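Local coordinates for protein alpha-L-rhamnosidase (Streptomyces avermitilis, PDB 3W5M) that releases terminal alpha-L-rhamnose by hydrolysis from citrus flavonoids such as naringin and from gum arabic, and also carries a calcium-dependent rhamnose-binding module, at residues R16-L27 with S106-G114; D349-Q357 with V468-D477. All blocks are in the same frame, centred on the assembly; numbering follows the deposited sequence.

Contact 1. Residues R16-L27 with S106-G114; sequences RPLGLDAAHPRL and SWWETGLMG
Arg16 lies across the indole of Trp107 at about a right angle. Arg16 CB sits over the six-membered ring of Trp107, 3.7 Å from its centroid and 13° off the normal, a clear CH-pi contact. CG comes next, between the indole and Ser106, with Arg16 CG 3.7 Å from Ser106 OG. CD reaches the nitrogen side of the indole, with Arg16 CD 3.4 Å from Trp107 NE1. A bend at chi3 (-65°) then turns the guanidinium off the indole, and Arg16 NH1 gives a hydrogen bond to a water at 2.8 Å, which in turn bonds weakly to Ser106 OG. Trp107 also makes a cation-pi contact with Arg85.

Beyond Arg16 the backbones take over. Glu109 N donates to Pro17 O (3.0 Å), and Glu109 O is gripped twice, by Gly19 N at 2.7 Å and Leu20 N at 2.9 Å. The Leu18 and Glu109 side chains lie side by side, Leu18 CD1 touching the carboxylate carbon. Pro25 CG covers one face of Trp108. At the far end Met113 N meets Asp21 OD1 (3.2 Å) from above the carboxylate plane, while OD2 turns to Tyr356. Backbone hydrogen bonds and aliphatic carbon packed on indole thus join 16-25 to strand 106-110 and the residues just after it in the immunoglobulin-like N-terminal domain. With Glu109 salt-bridged to Arg85 and Arg320 instead, this grip probably depends little on charge.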
loop_
_atom_site.group_PDB
_atom_site.type_symbol
_atom_site.label_atom_id
_atom_site.label_comp_id
_atom_site.label_asym_id
_atom_site.label_seq_id
_atom_site.Cartn_x
_atom_site.Cartn_y
_atom_site.Cartn_z
ATOM N N ARG A 16 -10.441 21.122 6.426
ATOM C CA ARG A 16 -11.826 20.852 5.969
ATOM C C ARG A 16 -12.172 19.381 5.661
ATOM O O ARG A 16 -12.647 19.057 4.564
ATOM C CB ARG A 16 -12.177 21.771 4.775
ATOM C CG ARG A 16 -12.001 23.252 5.067
ATOM C CD ARG A 16 -12.260 24.106 3.823
ATOM N NE ARG A 16 -11.251 23.802 2.812
ATOM C CZ ARG A 16 -10.049 24.378 2.725
ATOM N NH1 ARG A 16 -9.661 25.343 3.560
ATOM N NH2 ARG A 16 -9.220 23.962 1.795
ATOM N N PRO A 17 -11.954 18.469 6.629
ATOM C CA PRO A 17 -12.289 17.071 6.342
ATOM C C PRO A 17 -13.788 16.909 6.195
ATOM O O PRO A 17 -14.549 17.469 6.988
ATOM C CB PRO A 17 -11.812 16.315 7.580
ATOM C CG PRO A 17 -11.728 17.332 8.661
ATOM C CD PRO A 17 -11.399 18.650 7.982
ATOM N N LEU A 18 -14.186 16.170 5.171
ATOM C CA LEU A 18 -15.587 15.902 4.883
ATOM C C LEU A 18 -15.861 14.452 5.225
ATOM O O LEU A 18 -15.319 13.530 4.579
ATOM C CB LEU A 18 -15.844 16.115 3.384
ATOM C CG LEU A 18 -17.250 15.861 2.832
ATOM C CD1 LEU A 18 -18.190 16.996 3.207
ATOM C CD2 LEU A 18 -17.181 15.787 1.311
ATOM N N GLY A 19 -16.724 14.224 6.217
ATOM C CA GLY A 19 -17.102 12.851 6.592
ATOM C C GLY A 19 -16.190 12.306 7.695
ATOM O O GLY A 19 -15.653 11.214 7.573
ATOM N N LEU A 20 -16.017 13.077 8.753
ATOM C CA LEU A 20 -15.109 12.747 9.851
ATOM C C LEU A 20 -15.962 12.236 11.007
ATOM O O LEU A 20 -16.855 12.953 11.479
ATOM C CB LEU A 20 -14.324 13.993 10.275
ATOM C CG LEU A 20 -13.265 13.826 11.372
ATOM C CD1 LEU A 20 -12.069 13.057 10.843
ATOM C CD2 LEU A 20 -12.797 15.182 11.882
ATOM N N ASP A 21 -15.677 11.022 11.481
ATOM C CA ASP A 21 -16.496 10.411 12.515
ATOM C C ASP A 21 -15.986 10.524 13.958
ATOM O O ASP A 21 -16.680 10.079 14.873
ATOM C CB ASP A 21 -16.834 8.943 12.150
ATOM C CG ASP A 21 -17.998 8.841 11.149
ATOM O OD1 ASP A 21 -18.691 9.855 10.925
ATOM O OD2 ASP A 21 -18.222 7.748 10.579
ATOM N N ALA A 22 -14.817 11.136 14.167
ATOM C CA ALA A 22 -14.254 11.311 15.517
ATOM C C ALA A 22 -15.255 12.019 16.439
ATOM O O ALA A 22 -15.856 13.025 16.047
ATOM C CB ALA A 22 -12.948 12.098 15.453
ATOM N N ALA A 23 -15.469 11.476 17.646
ATOM C CA ALA A 23 -16.314 12.157 18.641
ATOM C C ALA A 23 -15.678 13.459 19.160
ATOM O O ALA A 23 -16.370 14.461 19.478
ATOM C CB ALA A 23 -16.642 11.213 19.801
ATOM N N HIS A 24 -14.358 13.442 19.266
ATOM C CA HIS A 24 -13.595 14.588 19.736
ATOM C C HIS A 24 -12.484 14.916 18.758
ATOM O O HIS A 24 -11.287 14.668 19.033
ATOM C CB HIS A 24 -13.035 14.285 21.131
ATOM C CG HIS A 24 -14.101 13.894 22.103
ATOM N ND1 HIS A 24 -14.916 14.819 22.715
ATOM C CD2 HIS A 24 -14.542 12.678 22.501
ATOM C CE1 HIS A 24 -15.787 14.196 23.488
ATOM N NE2 HIS A 24 -15.586 12.896 23.372
ATOM N N PRO A 25 -12.866 15.493 17.586
ATOM C CA PRO A 25 -11.855 15.785 16.550
ATOM C C PRO A 25 -10.769 16.702 17.097
ATOM O O PRO A 25 -11.073 17.641 17.833
ATOM C CB PRO A 25 -12.655 16.480 15.421
ATOM C CG PRO A 25 -13.985 16.793 15.997
ATOM C CD PRO A 25 -14.218 15.865 17.164
ATOM N N ARG A 26 -9.518 16.448 16.720
ATOM C CA ARG A 26 -8.367 17.187 17.275
ATOM C C ARG A 26 -7.992 18.349 16.384
ATOM O O ARG A 26 -7.697 18.169 15.198
ATOM C CB ARG A 26 -7.183 16.256 17.475
ATOM C CG ARG A 26 -7.452 15.217 18.564
ATOM C CD ARG A 26 -6.384 14.108 18.552
ATOM N NE ARG A 26 -6.438 13.382 17.287
ATOM C CZ ARG A 26 -5.490 12.546 16.852
ATOM N NH1 ARG A 26 -4.404 12.312 17.582
ATOM N NH2 ARG A 26 -5.635 11.958 15.681
ATOM N N LEU A 27 -7.954 19.531 16.981
ATOM C CA LEU A 27 -7.808 20.789 16.252
ATOM C C LEU A 27 -6.367 21.271 16.373
ATOM O O LEU A 27 -5.733 21.104 17.439
ATOM C CB LEU A 27 -8.754 21.820 16.895
ATOM C CG LEU A 27 -10.243 21.437 16.952
ATOM C CD1 LEU A 27 -11.007 22.516 17.713
ATOM C CD2 LEU A 27 -10.789 21.293 15.554
ATOM N N SER A 106 -13.165 28.111 9.497
ATOM C CA SER A 106 -12.957 26.879 8.751
ATOM C C SER A 106 -14.065 25.909 9.146
ATOM O O SER A 106 -14.978 26.289 9.875
ATOM C CB SER A 106 -11.567 26.292 9.045
ATOM O OG SER A 106 -11.309 25.209 8.140
ATOM N N TRP A 107 -14.012 24.667 8.674
ATOM C CA TRP A 107 -15.077 23.742 9.017
ATOM C C TRP A 107 -14.608 22.293 8.959
ATOM O O TRP A 107 -13.584 21.978 8.306
ATOM C CB TRP A 107 -16.310 23.956 8.097
ATOM C CG TRP A 107 -16.048 23.808 6.609
ATOM C CD1 TRP A 107 -15.821 24.833 5.702
ATOM C CD2 TRP A 107 -16.019 22.584 5.840
ATOM N NE1 TRP A 107 -15.625 24.309 4.443
ATOM C CE2 TRP A 107 -15.752 22.940 4.493
ATOM C CE3 TRP A 107 -16.183 21.222 6.158
ATOM C CZ2 TRP A 107 -15.651 21.990 3.472
ATOM C CZ3 TRP A 107 -16.073 20.270 5.137
ATOM C CH2 TRP A 107 -15.808 20.662 3.807
ATOM N N TRP A 108 -15.318 21.426 9.677
ATOM C CA TRP A 108 -15.278 19.978 9.389
ATOM C C TRP A 108 -16.710 19.489 9.304
ATOM O O TRP A 108 -17.616 20.141 9.821
ATOM C CB TRP A 108 -14.463 19.196 10.428
ATOM C CG TRP A 108 -15.168 18.902 11.737
ATOM C CD1 TRP A 108 -15.867 17.773 12.064
ATOM C CD2 TRP A 108 -15.211 19.748 12.896
ATOM N NE1 TRP A 108 -16.348 17.864 13.353
ATOM C CE2 TRP A 108 -15.955 19.061 13.890
ATOM C CE3 TRP A 108 -14.674 21.011 13.201
ATOM C CZ2 TRP A 108 -16.180 19.600 15.158
ATOM C CZ3 TRP A 108 -14.902 21.551 14.458
ATOM C CH2 TRP A 108 -15.640 20.841 15.426
ATOM N N GLU A 109 -16.929 18.368 8.635
ATOM C CA GLU A 109 -18.263 17.821 8.529
ATOM C C GLU A 109 -18.265 16.367 8.975
ATOM O O GLU A 109 -17.468 15.560 8.501
ATOM C CB GLU A 109 -18.796 17.978 7.091
ATOM C CG GLU A 109 -20.240 17.526 6.923
ATOM C CD GLU A 109 -20.778 17.763 5.517
ATOM O OE1 GLU A 109 -20.628 18.896 5.010
ATOM O OE2 GLU A 109 -21.368 16.836 4.916
ATOM N N THR A 110 -19.174 16.029 9.894
ATOM C CA THR A 110 -19.279 14.650 10.353
ATOM C C THR A 110 -19.894 13.770 9.288
ATOM O O THR A 110 -20.703 14.223 8.435
ATOM C CB THR A 110 -20.089 14.555 11.667
ATOM O OG1 THR A 110 -21.403 15.090 11.458
ATOM C CG2 THR A 110 -19.408 15.346 12.744
ATOM N N GLY A 111 -19.514 12.496 9.328
ATOM C CA GLY A 111 -20.201 11.497 8.534
ATOM C C GLY A 111 -21.405 10.911 9.250
ATOM O O GLY A 111 -22.071 11.579 10.067
ATOM N N LEU A 112 -21.667 9.638 8.960
ATOM C CA LEU A 112 -22.858 8.966 9.446
ATOM C C LEU A 112 -22.738 8.548 10.907
ATOM O O LEU A 112 -23.750 8.289 11.560
ATOM C CB LEU A 112 -23.168 7.769 8.559
ATOM C CG LEU A 112 -23.618 8.099 7.122
ATOM C CD1 LEU A 112 -24.038 6.850 6.376
ATOM C CD2 LEU A 112 -24.751 9.107 7.087
ATOM N N MET A 113 -21.510 8.482 11.409
ATOM C CA MET A 113 -21.225 8.189 12.825
ATOM C C MET A 113 -22.012 6.990 13.356
ATOM O O MET A 113 -22.748 7.111 14.343
ATOM C CB MET A 113 -21.525 9.405 13.697
ATOM C CG MET A 113 -20.715 10.632 13.348
ATOM S SD MET A 113 -20.983 11.933 14.547
ATOM C CE MET A 113 -19.443 11.925 15.473
ATOM N N GLY A 114 -21.884 5.845 12.711
ATOM C CA GLY A 114 -22.530 4.653 13.239
ATOM C C GLY A 114 -23.431 3.933 12.264
ATOM O O GLY A 114 -24.114 4.562 11.434
HETATM O O HOH W 1 -10.462 22.827 9.439
HETATM O O HOH W 2 -11.488 26.724 5.139
#

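Contact 2. Residues D349-Q357 with V468-D477; sequences DYRKRVQYQ and VPEQIVAQVD
Two glutamine amides clamp one carboxylate oxygen here: Gln355 NE2 reaches Asp477 OD1 at 3.0 Å and Gln475 NE2 reaches Asp477 OD1 at 3.1 Å, from opposite faces of the carboxylate plane. The Gln355 amide lies nearly flat with the carboxylate, 13° between planes, and comes in on the syn side; the Gln475 N-H arrives from above. Gln355 uses its other end too, since Val476 N donates to Gln355 OE1 at 2.9 Å, well above the amide plane. Its chain leaves with CG anti to the carbonyl carbon (chi1 -64°) and runs on extended, which carries the amide past Val473 CG2 to the turn after the strand. With an alanine in place of Gln355 both amide bonds go, which is likely to leave Val476 N without this acceptor and Asp477 OD1 with one donor fewer. Gln475 is likewise held at both ends, for Gln357 NE2 donates to Gln475 OE1 (3.0 Å) with the two amides turned almost square to each other.

On the other face of the strands the packing is apolar. Val354 CG1 rests on Pro469 CG at 3.7 Å, and Ile472 CG2 touches Tyr356 CD2. Ala474 CA lies over the Tyr356 ring, 3.8 Å from the centroid. At the Lys352 end a water bridges Lys352 O and Gln471 NE2, while Arg353 makes its salt bridge with Asp670 of helix 658-671.

The hydrogen bonds Val354 N to Gln471 O, Val473 N to Val354 O (3.0 Å) and Tyr356 N to Val473 O give the staggered pattern of parallel strands. Strand 471-474 thus forms the edge of an otherwise antiparallel sheet, added in parallel to strand 353-360, in the rhamnosidase N-terminal beta-sandwich domain of the galactose-binding-like clan.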
loop_
_atom_site.group_PDB
_atom_site.type_symbol
_atom_site.label_atom_id
_atom_site.label_comp_id
_atom_site.label_asym_id
_atom_site.label_seq_id
_atom_site.Cartn_x
_atom_site.Cartn_y
_atom_site.Cartn_z
ATOM N N ASP A 349 -9.242 -5.561 7.411
ATOM C CA ASP A 349 -9.820 -6.882 7.643
ATOM C C ASP A 349 -11.353 -6.768 7.582
ATOM O O ASP A 349 -12.009 -6.373 8.577
ATOM C CB ASP A 349 -9.351 -7.483 8.991
ATOM C CG ASP A 349 -10.062 -8.817 9.328
ATOM O OD1 ASP A 349 -10.942 -9.303 8.580
ATOM O OD2 ASP A 349 -9.749 -9.383 10.402
ATOM N N TYR A 350 -11.931 -7.123 6.425
ATOM C CA TYR A 350 -13.348 -6.868 6.173
ATOM C C TYR A 350 -14.333 -7.581 7.119
ATOM O O TYR A 350 -15.509 -7.233 7.179
ATOM C CB TYR A 350 -13.703 -7.203 4.730
ATOM C CG TYR A 350 -12.868 -6.429 3.730
ATOM C CD1 TYR A 350 -13.047 -5.058 3.541
ATOM C CD2 TYR A 350 -11.878 -7.081 2.974
ATOM C CE1 TYR A 350 -12.253 -4.353 2.609
ATOM C CE2 TYR A 350 -11.093 -6.390 2.070
ATOM C CZ TYR A 350 -11.308 -5.028 1.868
ATOM O OH TYR A 350 -10.512 -4.375 0.939
ATOM N N ARG A 351 -13.860 -8.591 7.824
ATOM C CA ARG A 351 -14.674 -9.241 8.857
ATOM C C ARG A 351 -14.867 -8.276 10.032
ATOM O O ARG A 351 -15.929 -8.256 10.657
ATOM C CB ARG A 351 -13.975 -10.497 9.363
ATOM C CG ARG A 351 -13.843 -11.627 8.346
ATOM C CD ARG A 351 -12.753 -12.621 8.741
ATOM N NE ARG A 351 -11.390 -12.124 8.505
ATOM C CZ ARG A 351 -10.281 -12.813 8.778
ATOM N NH1 ARG A 351 -10.373 -14.038 9.296
ATOM N NH2 ARG A 351 -9.074 -12.287 8.531
ATOM N N LYS A 352 -13.842 -7.473 10.327
ATOM C CA LYS A 352 -13.881 -6.568 11.471
ATOM C C LYS A 352 -14.334 -5.165 11.130
ATOM O O LYS A 352 -15.061 -4.541 11.915
ATOM C CB LYS A 352 -12.526 -6.542 12.186
ATOM C CG LYS A 352 -12.193 -7.909 12.789
ATOM C CD LYS A 352 -11.009 -7.850 13.721
ATOM C CE LYS A 352 -10.811 -9.188 14.405
ATOM N NZ LYS A 352 -9.790 -9.027 15.477
ATOM N N ARG A 353 -13.911 -4.654 9.974
ATOM C CA ARG A 353 -14.288 -3.285 9.614
ATOM C C ARG A 353 -14.152 -3.082 8.104
ATOM O O ARG A 353 -13.333 -3.749 7.426
ATOM C CB ARG A 353 -13.449 -2.250 10.377
ATOM C CG ARG A 353 -11.995 -2.159 9.912
ATOM C CD ARG A 353 -11.131 -1.242 10.772
ATOM N NE ARG A 353 -10.959 -1.832 12.108
ATOM C CZ ARG A 353 -11.481 -1.320 13.221
ATOM N NH1 ARG A 353 -12.182 -0.176 13.180
ATOM N NH2 ARG A 353 -11.302 -1.950 14.382
ATOM N N VAL A 354 -14.997 -2.205 7.582
ATOM C CA VAL A 354 -14.820 -1.704 6.225
ATOM C C VAL A 354 -14.879 -0.173 6.323
ATOM O O VAL A 354 -15.611 0.375 7.139
ATOM C CB VAL A 354 -15.850 -2.294 5.237
ATOM C CG1 VAL A 354 -17.259 -1.794 5.509
ATOM C CG2 VAL A 354 -15.421 -2.036 3.772
ATOM N N GLN A 355 -14.114 0.518 5.487
ATOM C CA GLN A 355 -14.069 1.982 5.554
ATOM C C GLN A 355 -15.004 2.547 4.479
ATOM O O GLN A 355 -15.063 1.997 3.396
ATOM C CB GLN A 355 -12.632 2.479 5.357
ATOM C CG GLN A 355 -11.720 2.024 6.481
ATOM C CD GLN A 355 -10.455 2.851 6.627
ATOM O OE1 GLN A 355 -10.286 3.625 7.603
ATOM N NE2 GLN A 355 -9.574 2.699 5.680
ATOM N N TYR A 356 -15.752 3.598 4.794
ATOM C CA TYR A 356 -16.628 4.255 3.777
ATOM C C TYR A 356 -16.111 5.658 3.443
ATOM O O TYR A 356 -15.332 6.283 4.208
ATOM C CB TYR A 356 -18.110 4.306 4.230
ATOM C CG TYR A 356 -18.402 5.328 5.309
ATOM C CD1 TYR A 356 -18.641 6.679 4.989
ATOM C CD2 TYR A 356 -18.434 4.950 6.659
ATOM C CE1 TYR A 356 -18.903 7.622 5.976
ATOM C CE2 TYR A 356 -18.726 5.883 7.657
ATOM C CZ TYR A 356 -18.953 7.209 7.316
ATOM O OH TYR A 356 -19.198 8.161 8.278
ATOM N N GLN A 357 -16.526 6.135 2.272
ATOM C CA GLN A 357 -16.102 7.439 1.735
ATOM C C GLN A 357 -17.309 8.356 1.673
ATOM O O GLN A 357 -18.441 7.891 1.533
ATOM C CB GLN A 357 -15.483 7.304 0.321
ATOM C CG GLN A 357 -14.213 6.435 0.220
ATOM C CD GLN A 357 -14.425 4.987 0.596
ATOM O OE1 GLN A 357 -15.242 4.283 -0.018
ATOM N NE2 GLN A 357 -13.724 4.534 1.659
ATOM N N VAL A 468 -21.329 -9.569 6.883
ATOM C CA VAL A 468 -21.393 -8.147 7.138
ATOM C C VAL A 468 -20.232 -7.771 8.063
ATOM O O VAL A 468 -20.079 -8.380 9.135
ATOM C CB VAL A 468 -22.734 -7.761 7.824
ATOM C CG1 VAL A 468 -22.756 -6.284 8.164
ATOM C CG2 VAL A 468 -23.934 -8.111 6.947
ATOM N N PRO A 469 -19.403 -6.777 7.665
ATOM C CA PRO A 469 -18.350 -6.289 8.568
ATOM C C PRO A 469 -18.945 -5.829 9.878
ATOM O O PRO A 469 -20.008 -5.221 9.869
ATOM C CB PRO A 469 -17.778 -5.056 7.849
ATOM C CG PRO A 469 -18.155 -5.230 6.419
ATOM C CD PRO A 469 -19.372 -6.116 6.345
ATOM N N GLU A 470 -18.245 -6.098 10.985
ATOM C CA GLU A 470 -18.675 -5.661 12.316
ATOM C C GLU A 470 -18.884 -4.146 12.430
ATOM O O GLU A 470 -19.817 -3.688 13.088
ATOM C CB GLU A 470 -17.674 -6.146 13.378
ATOM C CG GLU A 470 -17.740 -7.655 13.610
ATOM C CD GLU A 470 -16.651 -8.200 14.542
ATOM O OE1 GLU A 470 -16.229 -7.500 15.489
ATOM O OE2 GLU A 470 -16.207 -9.352 14.329
ATOM N N GLN A 471 -18.021 -3.370 11.777
ATOM C CA GLN A 471 -18.059 -1.909 11.866
ATOM C C GLN A 471 -17.925 -1.327 10.462
ATOM O O GLN A 471 -17.171 -1.857 9.655
ATOM C CB GLN A 471 -16.892 -1.416 12.691
ATOM C CG GLN A 471 -16.811 -1.984 14.093
ATOM C CD GLN A 471 -15.770 -1.237 14.878
ATOM O OE1 GLN A 471 -15.848 -0.017 15.021
ATOM N NE2 GLN A 471 -14.756 -1.949 15.344
ATOM N N ILE A 472 -18.675 -0.263 10.183
ATOM C CA ILE A 472 -18.523 0.537 8.972
ATOM C C ILE A 472 -18.062 1.907 9.453
ATOM O O ILE A 472 -18.794 2.611 10.173
ATOM C CB ILE A 472 -19.846 0.612 8.183
ATOM C CG1 ILE A 472 -20.375 -0.813 7.922
ATOM C CG2 ILE A 472 -19.666 1.430 6.895
ATOM C CD1 ILE A 472 -21.739 -0.890 7.247
ATOM N N VAL A 473 -16.820 2.273 9.118
ATOM C CA VAL A 473 -16.187 3.445 9.728
ATOM C C VAL A 473 -15.698 4.406 8.654
ATOM O O VAL A 473 -15.291 3.948 7.597
ATOM C CB VAL A 473 -14.992 3.033 10.646
ATOM C CG1 VAL A 473 -15.502 2.163 11.795
ATOM C CG2 VAL A 473 -13.939 2.264 9.860
ATOM N N ALA A 474 -15.770 5.715 8.911
ATOM C CA ALA A 474 -15.313 6.722 7.923
ATOM C C ALA A 474 -13.824 6.497 7.702
ATOM O O ALA A 474 -13.083 6.239 8.678
ATOM C CB ALA A 474 -15.546 8.145 8.427
ATOM N N GLN A 475 -13.389 6.548 6.445
ATOM C CA GLN A 475 -11.991 6.232 6.129
ATOM C C GLN A 475 -11.040 7.126 6.923
ATOM O O GLN A 475 -11.175 8.354 6.935
ATOM C CB GLN A 475 -11.730 6.379 4.625
ATOM C CG GLN A 475 -10.298 6.044 4.255
ATOM C CD GLN A 475 -10.134 5.691 2.801
ATOM O OE1 GLN A 475 -11.038 5.933 1.974
ATOM N NE2 GLN A 475 -8.982 5.100 2.466
ATOM N N VAL A 476 -10.072 6.497 7.587
ATOM C CA VAL A 476 -9.141 7.217 8.435
ATOM C C VAL A 476 -7.931 7.752 7.647
ATOM O O VAL A 476 -7.522 8.907 7.836
ATOM C CB VAL A 476 -8.637 6.297 9.578
ATOM C CG1 VAL A 476 -7.518 7.000 10.362
ATOM C CG2 VAL A 476 -9.820 5.870 10.455
ATOM N N ASP A 477 -7.318 6.912 6.819
ATOM C CA ASP A 477 -6.176 7.347 6.004
ATOM C C ASP A 477 -6.657 8.195 4.812
ATOM O O ASP A 477 -7.853 8.204 4.511
ATOM C CB ASP A 477 -5.376 6.116 5.522
ATOM C CG ASP A 477 -6.251 5.035 4.821
ATOM O OD1 ASP A 477 -7.464 4.779 5.133
ATOM O OD2 ASP A 477 -5.670 4.374 3.938
HETATM O O HOH W 3 -14.377 -4.774 14.549
#

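How the contacts relate
Both contacts are partly buried, but contact 1 has more buried residues and contact 2 more exposed ones. They hold different elements: contact 1 lies in the immunoglobulin-like N-terminal domain, contact 2 in the rhamnosidase N-terminal domain, with centres about 16 Å apart. Contact 1 leans on tryptophan faces and a single sound parallel bridge; contact 2 has longer parallel pairing finished by a network of amides. They meet directly. Asp21 OD2 lies 2.5 Å from Tyr356 OH, a probable hydrogen bond, and Leu112 N probably donates to the same hydroxyl. Gly19 O also packs on Ala474 CB, 3.2 Å away, so the two domains abut along this seam.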